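Outer membrane protein OMP121 (Bacteroides thetaiotaomicron, PDB 5FQ8) is a TonB-dependent outer-membrane receptor that binds calcium and magnesium and probably imports a nutrient across the outer membrane together with a lipoprotein partner. Local coordinates at residues B[196-201]-B[215-220]; B[209-214]-B[837-842]; B[223-228]-B[358-363]; B[236-241]-B[338-343]; B[851-856]-B[878-883]. All coordinates share one frame; numbering follows the deposited sequence.

Interaction 1 of 5, residues B[196-201]-B[215-220]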
# COMPACT_ATOMS: atom_id res chain seq x y z
N ASN B 196 -20.07 5.32 42.56
CA ASN B 196 -21.46 5.11 42.16
C ASN B 196 -22.37 6.16 42.77
O ASN B 196 -23.54 5.90 43.03
CB ASN B 196 -21.97 3.70 42.52
CG ASN B 196 -21.29 2.60 41.71
OD1 ASN B 196 -21.55 2.44 40.52
ND2 ASN B 196 -20.47 1.81 42.37
N GLU B 197 -21.84 7.36 43.00
CA GLU B 197 -22.60 8.42 43.63
C GLU B 197 -23.23 9.38 42.63
O GLU B 197 -24.36 9.82 42.84
CB GLU B 197 -21.70 9.18 44.59
CG GLU B 197 -22.42 9.89 45.72
CD GLU B 197 -21.48 10.60 46.67
OE1 GLU B 197 -20.26 10.31 46.65
OE2 GLU B 197 -21.95 11.47 47.42
N PHE B 198 -22.53 9.68 41.54
CA PHE B 198 -22.99 10.66 40.56
C PHE B 198 -23.01 10.04 39.17
O PHE B 198 -22.22 9.16 38.85
CB PHE B 198 -22.09 11.90 40.57
CG PHE B 198 -21.68 12.36 41.94
CD1 PHE B 198 -22.48 13.23 42.66
CD2 PHE B 198 -20.50 11.93 42.50
CE1 PHE B 198 -22.10 13.64 43.90
CE2 PHE B 198 -20.11 12.34 43.74
CZ PHE B 198 -20.92 13.20 44.44
N GLY B 199 -23.92 10.53 38.32
CA GLY B 199 -24.13 9.97 37.02
C GLY B 199 -23.71 10.88 35.88
O GLY B 199 -22.90 11.80 36.04
N MET B 200 -24.29 10.61 34.71
CA MET B 200 -23.90 11.28 33.49
C MET B 200 -24.03 12.78 33.61
O MET B 200 -25.09 13.30 33.96
CB MET B 200 -24.78 10.79 32.34
CG MET B 200 -24.61 11.52 31.02
SD MET B 200 -25.67 10.81 29.79
CE MET B 200 -27.18 10.69 30.70
N GLY B 201 -22.96 13.48 33.30
CA GLY B 201 -23.01 14.92 33.21
C GLY B 201 -21.62 15.51 33.20
O GLY B 201 -20.62 14.81 33.28
N GLY B 215 -22.17 14.35 36.87
CA GLY B 215 -23.50 14.90 36.93
C GLY B 215 -23.96 15.05 38.36
O GLY B 215 -23.14 15.13 39.29
N PRO B 216 -25.26 15.12 38.57
CA PRO B 216 -25.79 15.22 39.93
C PRO B 216 -25.73 13.91 40.68
O PRO B 216 -25.51 12.83 40.14
CB PRO B 216 -27.24 15.67 39.71
CG PRO B 216 -27.55 15.36 38.35
CD PRO B 216 -26.28 15.43 37.57
N ARG B 217 -25.93 14.03 41.99
CA ARG B 217 -26.02 12.86 42.85
C ARG B 217 -27.28 12.08 42.49
O ARG B 217 -28.32 12.66 42.18
CB ARG B 217 -26.02 13.27 44.31
CG ARG B 217 -25.79 12.12 45.29
CD ARG B 217 -24.98 12.54 46.53
NE ARG B 217 -25.15 13.94 46.89
CZ ARG B 217 -24.15 14.79 47.09
NH1 ARG B 217 -22.91 14.35 46.98
NH2 ARG B 217 -24.38 16.05 47.42
N PHE B 218 -27.17 10.76 42.51
CA PHE B 218 -28.22 9.91 41.97
C PHE B 218 -29.54 10.12 42.70
O PHE B 218 -29.60 10.05 43.92
CB PHE B 218 -27.80 8.46 42.03
CG PHE B 218 -26.89 8.04 40.92
CD1 PHE B 218 -27.33 8.04 39.61
CD2 PHE B 218 -25.61 7.63 41.18
CE1 PHE B 218 -26.50 7.66 38.59
CE2 PHE B 218 -24.77 7.24 40.16
CZ PHE B 218 -25.22 7.26 38.86
N ASP B 219 -30.59 10.35 41.93
CA ASP B 219 -31.91 10.73 42.41
C ASP B 219 -32.87 9.56 42.48
O ASP B 219 -33.67 9.47 43.41
CB ASP B 219 -32.52 11.77 41.46
CG ASP B 219 -32.81 13.09 42.12
OD1 ASP B 219 -32.20 13.39 43.16
OD2 ASP B 219 -33.66 13.84 41.58
N GLY B 220 -32.80 8.67 41.50
CA GLY B 220 -33.88 7.76 41.20
C GLY B 220 -34.94 8.36 40.30
O GLY B 220 -35.79 7.62 39.80
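Glu-197 O is gripped twice by the segment 215-220. The N-H of Phe-218 meets it at 3.0 Å from Phe-218 N to Glu-197 O, nearly along the C=O axis (164°), and the CA-H of Arg-217 adds a weaker contact. Phe-198 and Arg-217 thus form a single backbone bridge, continued more loosely by a weak hydrogen bond from Gly-199 N to Pro-216 O and another from Gly-215 N to Gly-199 O. Glycine suits positions 199 and 215: a side chain at the first would run into the Phe-218 ring, and one at the second into Met-200 O. The Phe-218 ring lies with one face over Gly-199 N and its edge at the carbonyl of Asn-196. Glu-197 and Arg-217 run side by side in the same direction, each with CG anti to its backbone N (chi1 -155° and -167°). Their salt bridge, 3.1 Å from Arg-217 NH1 to Glu-197 OE2, approaches from above the carboxylate plane. Arg-217 NH1 also sits at the rim of the Phe-198 ring, near its plane, and gives a weak bond to Asp-850 O. Glu-197 and Asp-850 belong to a calcium site seen for this protein, although the ion is not bound to this chain in the model; the nearest calcium lies about 4 Å from the Glu-197 side chain. With a guanidinium on OE2 and a calcium ion nearby, the carboxylate is likely to stay ionised.

Interaction 2 of 5, residues B[209-214]-B[837-842]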
# COMPACT_ATOMS: atom_id res chain seq x y z
N LEU B 209 -25.78 13.27 27.14
CA LEU B 209 -24.88 12.79 26.09
C LEU B 209 -23.43 12.64 26.52
O LEU B 209 -22.57 12.50 25.64
CB LEU B 209 -24.95 13.76 24.89
CG LEU B 209 -25.73 13.47 23.61
CD1 LEU B 209 -27.23 13.53 23.81
CD2 LEU B 209 -25.32 14.48 22.57
N GLU B 210 -23.09 12.66 27.80
CA GLU B 210 -21.68 12.71 28.17
C GLU B 210 -21.04 11.34 28.14
O GLU B 210 -21.69 10.31 28.26
CB GLU B 210 -21.48 13.28 29.57
CG GLU B 210 -21.95 14.67 29.75
CD GLU B 210 -21.17 15.67 28.97
OE1 GLU B 210 -19.93 15.57 28.91
OE2 GLU B 210 -21.81 16.57 28.40
N ASN B 211 -19.72 11.35 28.04
CA ASN B 211 -18.93 10.15 28.20
C ASN B 211 -18.35 10.02 29.59
O ASN B 211 -17.25 9.49 29.75
CB ASN B 211 -17.81 10.14 27.17
CG ASN B 211 -16.94 11.33 27.32
OD1 ASN B 211 -17.42 12.39 27.68
ND2 ASN B 211 -15.66 11.17 27.10
N GLY B 212 -19.05 10.52 30.60
CA GLY B 212 -18.45 10.66 31.91
C GLY B 212 -19.53 10.86 32.94
O GLY B 212 -20.73 10.86 32.64
N SER B 213 -19.10 11.03 34.18
CA SER B 213 -20.01 10.95 35.32
C SER B 213 -19.79 12.09 36.27
O SER B 213 -19.66 11.91 37.48
CB SER B 213 -19.85 9.64 36.09
OG SER B 213 -19.96 8.51 35.25
N TRP B 214 -19.74 13.31 35.75
CA TRP B 214 -19.74 14.49 36.61
C TRP B 214 -21.12 15.13 36.64
O TRP B 214 -21.25 16.32 36.43
CB TRP B 214 -18.70 15.49 36.16
CG TRP B 214 -17.29 15.00 36.11
CD1 TRP B 214 -16.61 14.59 35.02
CD2 TRP B 214 -16.36 14.95 37.20
NE1 TRP B 214 -15.33 14.26 35.35
CE2 TRP B 214 -15.15 14.48 36.69
CE3 TRP B 214 -16.45 15.25 38.56
CZ2 TRP B 214 -14.03 14.29 37.49
CZ3 TRP B 214 -15.34 15.07 39.35
CH2 TRP B 214 -14.15 14.59 38.82
N ASN B 837 -9.97 7.41 34.09
CA ASN B 837 -11.02 7.29 35.08
C ASN B 837 -11.07 8.47 36.02
O ASN B 837 -12.13 8.80 36.54
CB ASN B 837 -10.86 5.99 35.86
CG ASN B 837 -11.29 4.82 35.08
OD1 ASN B 837 -12.47 4.56 34.92
ND2 ASN B 837 -10.33 4.10 34.56
N TYR B 838 -9.94 9.11 36.25
CA TYR B 838 -9.97 10.44 36.83
C TYR B 838 -10.69 11.41 35.90
O TYR B 838 -11.68 12.03 36.28
CB TYR B 838 -8.55 10.90 37.15
CG TYR B 838 -8.13 10.52 38.55
CD1 TYR B 838 -8.37 9.24 39.05
CD2 TYR B 838 -7.49 11.44 39.37
CE1 TYR B 838 -7.98 8.90 40.33
CE2 TYR B 838 -7.10 11.12 40.62
CZ TYR B 838 -7.35 9.84 41.11
OH TYR B 838 -6.96 9.52 42.38
N PHE B 839 -10.21 11.52 34.65
CA PHE B 839 -10.78 12.51 33.72
C PHE B 839 -12.27 12.31 33.54
O PHE B 839 -13.03 13.28 33.47
CB PHE B 839 -10.09 12.42 32.36
CG PHE B 839 -10.84 13.13 31.27
CD1 PHE B 839 -10.75 14.51 31.13
CD2 PHE B 839 -11.63 12.44 30.39
CE1 PHE B 839 -11.43 15.16 30.13
CE2 PHE B 839 -12.32 13.09 29.40
CZ PHE B 839 -12.22 14.45 29.27
N THR B 840 -12.71 11.07 33.47
CA THR B 840 -14.10 10.81 33.14
C THR B 840 -15.01 10.85 34.35
O THR B 840 -16.23 10.69 34.18
CB THR B 840 -14.19 9.47 32.46
OG1 THR B 840 -15.44 9.38 31.78
CG2 THR B 840 -14.12 8.40 33.47
N GLY B 841 -14.47 11.08 35.55
CA GLY B 841 -15.29 11.19 36.73
C GLY B 841 -15.82 9.88 37.24
O GLY B 841 -16.87 9.85 37.89
N ASN B 842 -15.13 8.78 36.96
CA ASN B 842 -15.63 7.47 37.32
C ASN B 842 -14.88 6.82 38.46
O ASN B 842 -15.44 5.95 39.12
CB ASN B 842 -15.60 6.54 36.11
CG ASN B 842 -16.72 6.78 35.15
OD1 ASN B 842 -17.73 7.36 35.51
ND2 ASN B 842 -16.55 6.35 33.92
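Three hydrogen bonds tie the loop 209-214 to the end of helix 832-839, all with donors on the loop. Ser-213 OG gives its proton to Asn-842 OD1 at 2.5 Å, in the plane of the amide carbonyl, and the same hydroxyl accepts from Arg-339 N, so a serine serves here as both donor and acceptor. Ser-213 N reaches Thr-840 O at 2.9 Å, almost along the C=O axis. Trp-214 NE1 points at Phe-839 O, 3.1 Å away, in a nearly straight bond (175°) that leaves in the indole plane but meets the carbonyl from above its own plane. Gly-841 leaves the helix with positive phi (75°) in a Schellman motif, in which its N bonds to Tyr-838 O and Asn-842 N to Asn-837 O. The indole lays one face on Gly-841 CA, 3.1 Å above the ring plane and toward its rim; a side chain there would strike the ring. An alanine at Trp-214 would remove the indole face and its N-H, and would probably loosen the hold of the loop on the helix end. Beyond the ring, Trp-202 meets Trp-214 edge-to-face, while the bound peptide packs on Glu-210, Asn-211 and Phe-839. The last carbonyls here, those of Phe-839 and Thr-840, thus take N-H donors from a loop more than 600 residues away, while the Schellman motif uses those before them.

Interaction 3 of 5, residues B[223-228]-B[358-363]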
# COMPACT_ATOMS: atom_id res chain seq x y z
N GLN B 223 -34.91 10.63 34.13
CA GLN B 223 -34.30 11.63 33.28
C GLN B 223 -34.09 11.06 31.89
O GLN B 223 -34.27 9.86 31.64
CB GLN B 223 -32.98 12.11 33.88
CG GLN B 223 -33.09 12.57 35.31
CD GLN B 223 -33.67 13.96 35.45
OE1 GLN B 223 -33.56 14.78 34.56
NE2 GLN B 223 -34.32 14.21 36.57
N LEU B 224 -33.74 11.93 30.96
CA LEU B 224 -33.46 11.49 29.62
C LEU B 224 -32.00 11.06 29.51
O LEU B 224 -31.21 11.26 30.43
CB LEU B 224 -33.78 12.60 28.63
CG LEU B 224 -35.24 13.02 28.64
CD1 LEU B 224 -35.43 14.29 27.84
CD2 LEU B 224 -36.04 11.91 28.05
N TRP B 225 -31.67 10.44 28.39
CA TRP B 225 -30.28 10.19 28.08
C TRP B 225 -30.16 9.84 26.61
O TRP B 225 -31.15 9.50 25.95
CB TRP B 225 -29.69 9.09 28.97
CG TRP B 225 -30.22 7.73 28.69
CD1 TRP B 225 -31.42 7.23 29.05
CD2 TRP B 225 -29.54 6.71 27.99
NE1 TRP B 225 -31.54 5.94 28.61
CE2 TRP B 225 -30.39 5.60 27.95
CE3 TRP B 225 -28.29 6.62 27.38
CZ2 TRP B 225 -30.03 4.42 27.33
CZ3 TRP B 225 -27.94 5.45 26.77
CH2 TRP B 225 -28.80 4.37 26.74
N GLY B 226 -28.95 9.96 26.09
CA GLY B 226 -28.67 9.51 24.75
C GLY B 226 -29.19 10.48 23.70
O GLY B 226 -29.77 11.52 23.98
N ASN B 227 -28.96 10.10 22.45
CA ASN B 227 -29.37 10.94 21.34
C ASN B 227 -30.86 10.82 21.11
O ASN B 227 -31.59 10.13 21.83
CB ASN B 227 -28.60 10.57 20.09
CG ASN B 227 -27.34 11.36 19.94
OD1 ASN B 227 -27.35 12.58 20.04
ND2 ASN B 227 -26.24 10.68 19.71
N VAL B 228 -31.34 11.52 20.09
CA VAL B 228 -32.74 11.53 19.73
C VAL B 228 -32.87 10.91 18.36
O VAL B 228 -32.19 11.34 17.43
CB VAL B 228 -33.32 12.96 19.75
CG1 VAL B 228 -34.80 12.90 19.49
CG2 VAL B 228 -33.05 13.62 21.06
N TYR B 358 -26.41 7.22 16.26
CA TYR B 358 -27.24 7.65 17.37
C TYR B 358 -26.74 7.11 18.71
O TYR B 358 -27.50 7.04 19.67
CB TYR B 358 -28.69 7.24 17.11
CG TYR B 358 -29.30 7.93 15.91
CD1 TYR B 358 -28.99 7.53 14.63
CD2 TYR B 358 -30.20 8.97 16.07
CE1 TYR B 358 -29.54 8.16 13.54
CE2 TYR B 358 -30.76 9.60 14.99
CZ TYR B 358 -30.42 9.19 13.72
OH TYR B 358 -30.99 9.83 12.63
N TYR B 359 -25.47 6.75 18.79
CA TYR B 359 -24.88 6.30 20.04
C TYR B 359 -24.97 7.39 21.10
O TYR B 359 -24.94 8.57 20.79
CB TYR B 359 -23.43 5.93 19.79
CG TYR B 359 -22.72 5.29 20.95
CD1 TYR B 359 -23.20 4.15 21.56
CD2 TYR B 359 -21.52 5.82 21.41
CE1 TYR B 359 -22.53 3.57 22.61
CE2 TYR B 359 -20.85 5.25 22.45
CZ TYR B 359 -21.36 4.12 23.05
OH TYR B 359 -20.68 3.56 24.09
N TYR B 360 -25.08 6.98 22.37
CA TYR B 360 -25.48 7.95 23.38
C TYR B 360 -24.45 9.05 23.61
O TYR B 360 -24.80 10.09 24.17
CB TYR B 360 -25.81 7.23 24.70
CG TYR B 360 -24.63 6.61 25.40
CD1 TYR B 360 -24.26 5.32 25.13
CD2 TYR B 360 -23.92 7.32 26.34
CE1 TYR B 360 -23.20 4.75 25.76
CE2 TYR B 360 -22.85 6.76 26.97
CZ TYR B 360 -22.50 5.48 26.68
OH TYR B 360 -21.43 4.89 27.29
N THR B 361 -23.21 8.87 23.16
CA THR B 361 -22.23 9.91 23.40
C THR B 361 -21.32 10.10 22.19
O THR B 361 -20.85 9.13 21.61
CB THR B 361 -21.41 9.60 24.64
OG1 THR B 361 -20.53 10.69 24.89
CG2 THR B 361 -20.64 8.32 24.44
N PRO B 362 -21.05 11.33 21.80
CA PRO B 362 -20.28 11.57 20.58
C PRO B 362 -18.89 12.06 20.86
O PRO B 362 -18.30 12.69 19.99
CB PRO B 362 -21.10 12.64 19.90
CG PRO B 362 -21.54 13.50 21.04
CD PRO B 362 -21.76 12.56 22.21
N TYR B 363 -18.36 11.79 22.04
CA TYR B 363 -17.15 12.45 22.49
C TYR B 363 -15.95 11.53 22.34
O TYR B 363 -15.42 11.00 23.30
CB TYR B 363 -17.33 12.93 23.92
CG TYR B 363 -18.37 14.02 24.11
CD1 TYR B 363 -18.36 15.16 23.34
CD2 TYR B 363 -19.36 13.89 25.06
CE1 TYR B 363 -19.30 16.15 23.53
CE2 TYR B 363 -20.31 14.86 25.24
CZ TYR B 363 -20.27 15.99 24.47
OH TYR B 363 -21.21 16.97 24.64
O HOH W 1 -28.88 7.37 22.48
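The chain turns a corner at Gly-226, where a positive phi (77°) suits glycine, between strand 222-225 and the weakly bonded strand about 227-228. Gly-226 lies closest to Tyr-360 of the irregular segment 358-363, with 3.8 Å between their CA atoms. A water joins the backbones, accepting from Asn-227 N and donating to Tyr-358 O. Trp-225 and Tyr-360 both place CG between the backbone N and the carbonyl carbon, which brings the indole edge toward the phenol face in an offset edge-to-face pair, with planes 61° apart; Trp-225 CZ3 touches Tyr-360 CB at 3.5 Å. Asn-227 ND2 gives a weak bond to Tyr-359 O, but its stronger partner is Asn-430 OD1. The edge of the Tyr-358 ring meets Val-228 O, with CE2 3.3 Å from it. Trp-225 NE1 bonds to Ser-9 of the neighbouring BT_2262 lipoprotein chain. This is packing of a small antiparallel sheet in the loop region of a TonB-dependent receptor, away from its metal sites.

Interaction 4 of 5, residues B[236-241]-B[338-343]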
# COMPACT_ATOMS: atom_id res chain seq x y z
N LYS B 236 -34.99 6.78 31.51
CA LYS B 236 -34.61 5.75 32.46
C LYS B 236 -34.48 6.37 33.84
O LYS B 236 -34.24 7.58 33.96
CB LYS B 236 -33.29 5.09 32.06
CG LYS B 236 -32.07 5.69 32.68
CD LYS B 236 -30.84 4.98 32.17
CE LYS B 236 -29.61 5.43 32.91
NZ LYS B 236 -29.83 6.67 33.72
N PRO B 237 -34.62 5.58 34.90
CA PRO B 237 -34.41 6.12 36.24
C PRO B 237 -32.95 6.43 36.47
O PRO B 237 -32.06 5.65 36.11
CB PRO B 237 -34.90 4.99 37.15
CG PRO B 237 -35.66 4.07 36.28
CD PRO B 237 -35.05 4.18 34.94
N TYR B 238 -32.70 7.58 37.09
CA TYR B 238 -31.34 8.06 37.31
C TYR B 238 -30.75 7.33 38.51
O TYR B 238 -30.76 7.81 39.65
CB TYR B 238 -31.36 9.57 37.49
CG TYR B 238 -30.01 10.23 37.37
CD1 TYR B 238 -29.14 9.89 36.34
CD2 TYR B 238 -29.61 11.20 38.27
CE1 TYR B 238 -27.92 10.48 36.23
CE2 TYR B 238 -28.38 11.80 38.16
CZ TYR B 238 -27.54 11.43 37.13
OH TYR B 238 -26.31 12.00 36.98
N VAL B 239 -30.23 6.13 38.26
CA VAL B 239 -29.66 5.30 39.30
C VAL B 239 -28.33 4.76 38.81
O VAL B 239 -28.03 4.77 37.62
CB VAL B 239 -30.57 4.12 39.70
CG1 VAL B 239 -31.85 4.62 40.31
CG2 VAL B 239 -30.86 3.26 38.52
N ALA B 240 -27.53 4.28 39.75
CA ALA B 240 -26.23 3.73 39.40
C ALA B 240 -26.35 2.28 38.97
O ALA B 240 -27.21 1.53 39.45
CB ALA B 240 -25.27 3.83 40.57
N MET B 241 -25.48 1.87 38.06
CA MET B 241 -25.40 0.49 37.59
C MET B 241 -23.99 -0.01 37.86
O MET B 241 -23.16 -0.07 36.94
CB MET B 241 -25.76 0.39 36.12
CG MET B 241 -27.14 0.86 35.81
SD MET B 241 -27.81 -0.20 34.58
CE MET B 241 -29.39 0.52 34.26
N PRO B 338 -20.86 6.72 31.49
CA PRO B 338 -21.42 7.18 32.76
C PRO B 338 -21.75 6.00 33.66
O PRO B 338 -22.09 4.92 33.19
CB PRO B 338 -22.68 7.93 32.34
CG PRO B 338 -22.48 8.26 30.93
CD PRO B 338 -21.69 7.14 30.36
N ARG B 339 -21.67 6.24 34.97
CA ARG B 339 -21.95 5.18 35.92
C ARG B 339 -23.39 4.71 35.87
O ARG B 339 -23.68 3.66 36.44
CB ARG B 339 -21.65 5.63 37.34
CG ARG B 339 -20.25 6.12 37.55
CD ARG B 339 -19.23 5.07 37.25
NE ARG B 339 -19.51 3.87 38.01
CZ ARG B 339 -19.73 2.67 37.48
NH1 ARG B 339 -19.67 2.51 36.17
NH2 ARG B 339 -19.99 1.64 38.26
N ASP B 340 -24.28 5.42 35.21
CA ASP B 340 -25.68 5.04 35.21
C ASP B 340 -26.12 4.33 33.94
O ASP B 340 -27.26 3.86 33.87
CB ASP B 340 -26.56 6.27 35.40
CG ASP B 340 -26.32 7.31 34.34
OD1 ASP B 340 -25.22 7.90 34.32
OD2 ASP B 340 -27.23 7.53 33.52
N ILE B 341 -25.25 4.24 32.94
CA ILE B 341 -25.61 3.76 31.61
C ILE B 341 -25.37 2.27 31.52
O ILE B 341 -24.34 1.76 31.97
CB ILE B 341 -24.80 4.51 30.54
CG1 ILE B 341 -25.13 6.00 30.58
CG2 ILE B 341 -25.11 3.94 29.17
CD1 ILE B 341 -26.59 6.29 30.45
N SER B 342 -26.32 1.55 30.94
CA SER B 342 -26.22 0.11 30.79
C SER B 342 -25.40 -0.22 29.56
O SER B 342 -25.87 -0.04 28.43
CB SER B 342 -27.61 -0.50 30.69
OG SER B 342 -27.55 -1.89 30.45
N ILE B 343 -24.20 -0.75 29.76
CA ILE B 343 -23.32 -1.08 28.64
C ILE B 343 -23.85 -2.27 27.85
O ILE B 343 -23.90 -2.24 26.62
CB ILE B 343 -21.89 -1.35 29.14
CG1 ILE B 343 -21.30 -0.10 29.72
CG2 ILE B 343 -21.02 -1.79 28.02
CD1 ILE B 343 -19.87 -0.28 30.06
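The charged pair joins Lys-236 to Asp-340, whose side chains cross at about a right angle. Lys-236 NZ meets Asp-340 OD2 at 2.7 Å, on the anti lone pair, and weakly bonds Pro-237 O as well. Asp-340 OD1 takes the N-H of Met-200; CG in the crowded position between the backbone N and the carbonyl carbon (chi1 58°) puts the carboxylate between these two donors. An alanine at Lys-236 would remove the ammonium, and a buried carboxylate would probably be left short of countercharge. Hydrogen bonding comes next: Met-241 N gives a fairly straight bond (165°) to Arg-339 O at 3.0 Å, in the carbonyl plane. That acceptor belongs to a type I beta turn from Pro-338 to Ile-341, and it faces a chain leaving strand 232-237 through an inverse gamma turn centred on Tyr-238. Arg-339 sends its guanidinium to Gln-195 O, Asn-196 and Asn-244, and Ser-342 OG bonds to Thr-5 O of the BT_2262 lipoprotein chain. In the packing, Met-241 leans on the turn, with SD 3.9 Å from Ser-342 CB. The side chains of Tyr-238 and Asp-340 cross obliquely, ring and carboxylate planes 73° apart, with Tyr-238 CE1 4.0 Å from Asp-340 CG. Lys-236 CE lies 4.0 Å from Ile-341 CD1.

Interaction 5 of 5, residues B[851-856]-B[878-883]; sequences RNPLIV and ITSSNI
Leu-854 and Ile-883 cross at about a right angle, touching tip to tip at 3.8 Å between Leu-854 CD2 and Ile-883 CD1. Leu-854 holds CG between the backbone N and the carbonyl carbon (chi1 71°), which turns its tip toward the helix that carries Ile-883. The CB of Ile-883 points toward the loop, and its CD1 rests against Asn-852 O at 3.4 Å and also near Arg-851 O. The Asn-852 side chain is about 4 Å from that of Asp-850, part of a calcium site whose ion is not bound to this chain in the model. Further along, Val-856 and Ile-878 meet obliquely, Val-856 CG2 lying 3.7 Å from Ile-878 CD1. Between these apolar pairs the backbones make one antiparallel hydrogen-bonded pair. Ile-878 N donates to Leu-854 O at 2.7 Å, from above the carbonyl plane, and Leu-854 N returns a bond to Ile-878 O, on a lone pair. Pro-853 sets its ring beside the helix start, with CD 3.4 Å from Ser-880 OG, while its CA-H points at Ile-878 O. Ser-880 OG itself bonds to an acidic side chain of a neighbouring protein chain, and Arg-851 reaches away to Thr-846. The two backbone bonds thus satisfy the N-H and C=O of Leu-854 and Ile-878 between aliphatic side chains.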
# COMPACT_ATOMS: atom_id res chain seq x y z
N ARG B 851 -18.04 16.27 46.15
CA ARG B 851 -18.02 17.14 44.99
C ARG B 851 -18.61 18.51 45.29
O ARG B 851 -19.12 19.20 44.40
CB ARG B 851 -18.70 16.45 43.81
CG ARG B 851 -17.77 15.44 43.17
CD ARG B 851 -18.39 14.77 41.98
NE ARG B 851 -17.51 13.73 41.49
CZ ARG B 851 -17.86 12.82 40.59
NH1 ARG B 851 -19.08 12.85 40.09
NH2 ARG B 851 -17.00 11.90 40.18
N ASN B 852 -18.53 18.92 46.52
CA ASN B 852 -18.91 20.26 46.89
C ASN B 852 -17.74 21.21 46.69
O ASN B 852 -16.59 20.78 46.72
CB ASN B 852 -19.37 20.29 48.33
CG ASN B 852 -20.62 19.51 48.55
OD1 ASN B 852 -21.55 19.58 47.75
ND2 ASN B 852 -20.65 18.75 49.62
N PRO B 853 -18.01 22.49 46.48
CA PRO B 853 -16.93 23.45 46.28
C PRO B 853 -15.92 23.38 47.40
O PRO B 853 -16.28 23.28 48.57
CB PRO B 853 -17.65 24.80 46.27
CG PRO B 853 -18.97 24.54 46.86
CD PRO B 853 -19.32 23.16 46.46
N LEU B 854 -14.65 23.38 47.05
CA LEU B 854 -13.67 23.07 48.06
C LEU B 854 -12.41 23.88 47.83
O LEU B 854 -12.04 24.17 46.69
CB LEU B 854 -13.34 21.59 48.06
CG LEU B 854 -12.54 21.06 46.89
CD1 LEU B 854 -11.13 20.79 47.31
CD2 LEU B 854 -13.20 19.82 46.41
N ILE B 855 -11.76 24.24 48.92
CA ILE B 855 -10.47 24.90 48.88
C ILE B 855 -9.41 23.85 49.14
O ILE B 855 -9.43 23.17 50.16
CB ILE B 855 -10.39 26.04 49.90
CG1 ILE B 855 -11.19 27.24 49.41
CG2 ILE B 855 -8.96 26.45 50.10
CD1 ILE B 855 -11.19 28.42 50.32
N VAL B 856 -8.50 23.70 48.19
CA VAL B 856 -7.38 22.77 48.32
C VAL B 856 -6.74 22.99 49.68
O VAL B 856 -6.39 24.12 50.01
CB VAL B 856 -6.37 22.97 47.18
CG1 VAL B 856 -5.15 22.10 47.40
CG2 VAL B 856 -7.01 22.63 45.87
N ILE B 878 -12.40 25.83 44.57
CA ILE B 878 -12.64 25.21 43.28
C ILE B 878 -14.14 25.00 43.18
O ILE B 878 -14.73 24.29 43.99
CB ILE B 878 -11.89 23.88 43.16
CG1 ILE B 878 -10.39 24.10 43.25
CG2 ILE B 878 -12.21 23.25 41.85
CD1 ILE B 878 -9.62 22.80 43.25
N THR B 879 -14.77 25.63 42.21
CA THR B 879 -16.21 25.58 42.16
C THR B 879 -16.68 24.20 41.73
O THR B 879 -15.94 23.41 41.16
CB THR B 879 -16.76 26.63 41.19
OG1 THR B 879 -16.22 26.42 39.88
CG2 THR B 879 -16.37 28.02 41.66
N SER B 880 -17.95 23.92 42.03
CA SER B 880 -18.56 22.68 41.59
C SER B 880 -18.35 22.48 40.11
O SER B 880 -18.00 21.39 39.66
CB SER B 880 -20.05 22.72 41.89
OG SER B 880 -20.27 23.27 43.16
N SER B 881 -18.53 23.55 39.34
CA SER B 881 -18.45 23.45 37.90
C SER B 881 -17.04 23.13 37.43
O SER B 881 -16.87 22.63 36.32
CB SER B 881 -18.93 24.76 37.27
OG SER B 881 -19.08 24.64 35.87
N ASN B 882 -16.03 23.39 38.25
CA ASN B 882 -14.66 23.13 37.84
C ASN B 882 -14.04 21.92 38.52
O ASN B 882 -12.88 21.61 38.25
CB ASN B 882 -13.77 24.34 38.09
CG ASN B 882 -14.02 25.48 37.12
OD1 ASN B 882 -14.45 25.28 35.99
ND2 ASN B 882 -13.72 26.69 37.56
N ILE B 883 -14.77 21.23 39.40
CA ILE B 883 -14.18 20.09 40.09
C ILE B 883 -13.78 19.02 39.09
O ILE B 883 -12.74 18.36 39.25
CB ILE B 883 -15.15 19.54 41.16
CG1 ILE B 883 -15.03 20.38 42.42
CG2 ILE B 883 -14.85 18.09 41.49
CD1 ILE B 883 -15.70 19.77 43.58

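Overall arrangement
The five contacts form one connected patch, all lying on the same side of the chain's centre. Interactions 1 and 2 each touch all the others; the centre of interaction 1 is about 9 Å from that of interaction 4 and about 11 Å from that of interaction 2. Gly-201 O and Trp-214 N, 3.0 Å apart in a probable hydrogen bond, join interactions 1 and 2, and Met-200 CE packs on Trp-225 of interaction 3. Arg-851 links interaction 5 to interaction 2 by donating to Ser-213 O and Gly-841 O, and lies on Phe-198. Interaction 3 shares a sheet with interaction 4, both touching the BT_2262 lipoprotein. It does not meet interaction 5, whose nearest atoms are about 14 Å away. Calcium lies nearest interactions 1 and 5, while the bound peptide touches residues of interactions 2 and 3.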